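Local structure of 3-oxo-tetronate kinase (Cupriavidus necator, 5DMH) at residues Pro32-Ile37 and Asn49-Asn54. The protein catalyses the ATP-dependent phosphorylation of 3-oxo-tetronate to 3-oxo-tetronate 4-phosphate, as a member of the four-carbon acid sugar kinase family. Residues are numbered along the deposited sequence; the frame is centred on the assembly and turned at random.
Sequences PLLGCI and NTLVRN
Leu51, in the C-terminal part of helix 41-53, touches strand 34-38 with its two methyls, CD1 on Leu34 and Cys36, CD2 on Leu34 alone, and these three side chains carry the whole contact. The two leucines meet at their branch ends: Leu34 CD2 lies 3.8 Å from Leu51 CD2 and 4.1 Å from Leu51 CD1, so one methyl of the strand residue faces both prongs of the helix residue. The side chains run at a slant to one another, and their backbones stay well apart, with 9.8 Å between Leu34 CA and Leu51 CA. Both leucines point their CB toward the other segment, and with CG of Leu34 anti to its N (chi1 -170°) and CG of Leu51 anti to its carbonyl carbon (chi1 -68°) the branched ends meet in between.

Cys36, two residues further along the strand and thus on the same face as Leu34, adds a lighter touch, its SG standing 4.1 Å from Leu51 CD1. Contact here is purely van der Waals and small, burying 90 Å² in all, but it belongs to a wider apolar layer: Leu34 and Cys36 also touch Val113 of strand 111-115, and Leu51 rests on Ala78 of strand 78-82. Within the segment 49-54, Asn54 ND2 donates a nearly straight hydrogen bond of 2.9 Å to Thr50 O.

The example illustrates how alternate residues of a strand present one face to a covering helix: in the sugar-binding N-terminal domain, the first strand, flanked by parallel neighbours 111-115 and 78-82, packs against the helix that follows it, as in an alpha/beta fold.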
ATOM      1  N   PRO A  32     -20.246   5.025   8.108  1.00 34.19           N
ATOM      2  CA  PRO A  32     -19.362   4.286   7.197  1.00 29.93           C
ATOM      3  C   PRO A  32     -19.735   2.805   7.125  1.00 31.08           C
ATOM      4  O   PRO A  32     -20.190   2.230   8.113  1.00 28.79           O
ATOM      5  CB  PRO A  32     -17.976   4.455   7.818  1.00 30.13           C
ATOM      6  CG  PRO A  32     -18.080   5.690   8.643  1.00 39.81           C
ATOM      7  CD  PRO A  32     -19.484   5.744   9.145  1.00 34.08           C
ATOM      8  N   LEU A  33     -19.546   2.220   5.948  1.00 27.39           N
ATOM      9  CA  LEU A  33     -19.933   0.850   5.678  1.00 27.49           C
ATOM     10  C   LEU A  33     -18.730  -0.084   5.718  1.00 23.81           C
ATOM     11  O   LEU A  33     -18.822  -1.196   6.215  1.00 24.94           O
ATOM     12  CB  LEU A  33     -20.553   0.773   4.295  1.00 24.81           C
ATOM     13  CG  LEU A  33     -21.937   1.391   4.165  1.00 31.87           C
ATOM     14  CD1 LEU A  33     -22.333   1.528   2.714  1.00 31.59           C
ATOM     15  CD2 LEU A  33     -22.951   0.536   4.918  1.00 35.03           C
ATOM     16  N   LEU A  34     -17.611   0.387   5.194  1.00 22.16           N
ATOM     17  CA  LEU A  34     -16.444  -0.453   4.973  1.00 20.91           C
ATOM     18  C   LEU A  34     -15.216   0.088   5.682  1.00 20.21           C
ATOM     19  O   LEU A  34     -14.833   1.246   5.463  1.00 22.15           O
ATOM     20  CB  LEU A  34     -16.156  -0.535   3.476  1.00 20.71           C
ATOM     21  CG  LEU A  34     -15.109  -1.550   3.027  1.00 19.87           C
ATOM     22  CD1 LEU A  34     -15.598  -2.982   3.208  1.00 22.75           C
ATOM     23  CD2 LEU A  34     -14.762  -1.314   1.567  1.00 21.62           C
ATOM     24  N   GLY A  35     -14.596  -0.742   6.525  1.00 19.74           N
ATOM     25  CA  GLY A  35     -13.434  -0.320   7.284  1.00 21.26           C
ATOM     26  C   GLY A  35     -12.213  -1.097   6.839  1.00 18.04           C
ATOM     27  O   GLY A  35     -12.269  -2.311   6.758  1.00 18.46           O
ATOM     28  N   CYS A  36     -11.130  -0.400   6.500  1.00 17.38           N
ATOM     29  CA  CYS A  36      -9.986  -1.032   5.874  1.00 16.44           C
ATOM     30  C   CYS A  36      -8.743  -0.728   6.686  1.00 16.42           C
ATOM     31  O   CYS A  36      -8.598   0.355   7.241  1.00 17.70           O
ATOM     32  CB  CYS A  36      -9.806  -0.526   4.461  1.00 18.67           C
ATOM     33  SG  CYS A  36     -11.304  -0.594   3.449  1.00 18.73           S
ATOM     34  N   ILE A  37      -7.894  -1.724   6.797  1.00 15.39           N
ATOM     35  CA  ILE A  37      -6.633  -1.611   7.485  1.00 15.78           C
ATOM     36  C   ILE A  37      -5.552  -1.957   6.488  1.00 15.15           C
ATOM     37  O   ILE A  37      -5.507  -3.096   6.015  1.00 14.64           O
ATOM     38  CB  ILE A  37      -6.586  -2.597   8.638  1.00 15.11           C
ATOM     39  CG1 ILE A  37      -7.720  -2.278   9.620  1.00 15.97           C
ATOM     40  CG2 ILE A  37      -5.249  -2.533   9.318  1.00 15.21           C
ATOM     41  CD1 ILE A  37      -7.941  -3.383  10.634  1.00 18.60           C
ATOM     42  N   ASN A  49      -8.070   4.750  -3.637  1.00 17.04           N
ATOM     43  CA  ASN A  49      -8.294   5.116  -5.038  1.00 21.08           C
ATOM     44  C   ASN A  49      -9.330   4.201  -5.705  1.00 20.32           C
ATOM     45  O   ASN A  49     -10.251   4.665  -6.374  1.00 20.64           O
ATOM     46  CB  ASN A  49      -6.960   5.053  -5.789  1.00 19.65           C
ATOM     47  CG  ASN A  49      -7.086   5.395  -7.275  1.00 20.07           C
ATOM     48  OD1 ASN A  49      -7.499   6.494  -7.659  1.00 21.07           O
ATOM     49  ND2 ASN A  49      -6.734   4.432  -8.114  1.00 20.37           N
ATOM     50  N   THR A  50      -9.145   2.897  -5.539  1.00 20.12           N
ATOM     51  CA  THR A  50     -10.073   1.920  -6.079  1.00 18.51           C
ATOM     52  C   THR A  50     -11.471   2.081  -5.518  1.00 17.79           C
ATOM     53  O   THR A  50     -12.452   2.016  -6.268  1.00 18.49           O
ATOM     54  CB  THR A  50      -9.554   0.477  -5.868  1.00 18.27           C
ATOM     55  OG1 THR A  50      -8.493   0.257  -6.810  1.00 21.72           O
ATOM     56  CG2 THR A  50     -10.674  -0.530  -6.125  1.00 21.16           C
ATOM     57  N   LEU A  51     -11.581   2.326  -4.216  1.00 18.91           N
ATOM     58  CA  LEU A  51     -12.898   2.551  -3.628  1.00 21.71           C
ATOM     59  C   LEU A  51     -13.576   3.825  -4.152  1.00 24.34           C
ATOM     60  O   LEU A  51     -14.757   3.798  -4.501  1.00 22.77           O
ATOM     61  CB  LEU A  51     -12.794   2.584  -2.107  1.00 18.66           C
ATOM     62  CG  LEU A  51     -12.443   1.231  -1.504  1.00 21.86           C
ATOM     63  CD1 LEU A  51     -12.089   1.426  -0.033  1.00 22.44           C
ATOM     64  CD2 LEU A  51     -13.576   0.254  -1.672  1.00 18.31           C
ATOM     65  N   VAL A  52     -12.832   4.935  -4.226  1.00 19.47           N
ATOM     66  CA  VAL A  52     -13.395   6.179  -4.733  1.00 20.47           C
ATOM     67  C   VAL A  52     -13.837   6.019  -6.179  1.00 20.89           C
ATOM     68  O   VAL A  52     -14.916   6.452  -6.558  1.00 21.94           O
ATOM     69  CB  VAL A  52     -12.376   7.335  -4.612  1.00 23.21           C
ATOM     70  CG1 VAL A  52     -12.817   8.549  -5.425  1.00 27.38           C
ATOM     71  CG2 VAL A  52     -12.157   7.669  -3.136  1.00 23.28           C
ATOM     72  N   ARG A  53     -13.001   5.372  -6.982  1.00 21.54           N
ATOM     73  CA  ARG A  53     -13.301   5.205  -8.400  1.00 26.10           C
ATOM     74  C   ARG A  53     -14.495   4.305  -8.639  1.00 25.70           C
ATOM     75  O   ARG A  53     -15.078   4.333  -9.724  1.00 25.42           O
ATOM     76  CB  ARG A  53     -12.086   4.668  -9.150  1.00 23.86           C
ATOM     77  CG  ARG A  53     -11.040   5.766  -9.449  1.00 30.79           C
ATOM     78  CD  ARG A  53      -9.687   5.171  -9.736  1.00 29.31           C
ATOM     79  NE  ARG A  53      -9.593   4.420 -11.000  1.00 28.01           N
ATOM     80  CZ  ARG A  53      -9.389   4.961 -12.204  1.00 27.82           C
ATOM     81  NH1 ARG A  53      -9.317   6.274 -12.379  1.00 27.96           N
ATOM     82  NH2 ARG A  53      -9.264   4.173 -13.253  1.00 31.05           N
ATOM     83  N   ASN A  54     -14.854   3.503  -7.637  1.00 22.31           N
ATOM     84  CA  ASN A  54     -15.997   2.613  -7.757  1.00 27.57           C
ATOM     85  C   ASN A  54     -17.177   3.037  -6.899  1.00 26.92           C
ATOM     86  O   ASN A  54     -18.092   2.256  -6.679  1.00 24.33           O
ATOM     87  CB  ASN A  54     -15.610   1.159  -7.471  1.00 26.02           C
ATOM     88  CG  ASN A  54     -14.854   0.542  -8.620  1.00 26.90           C
ATOM     89  OD1 ASN A  54     -15.450  -0.048  -9.541  1.00 25.42           O
ATOM     90  ND2 ASN A  54     -13.541   0.692  -8.592  1.00 25.41           N
TER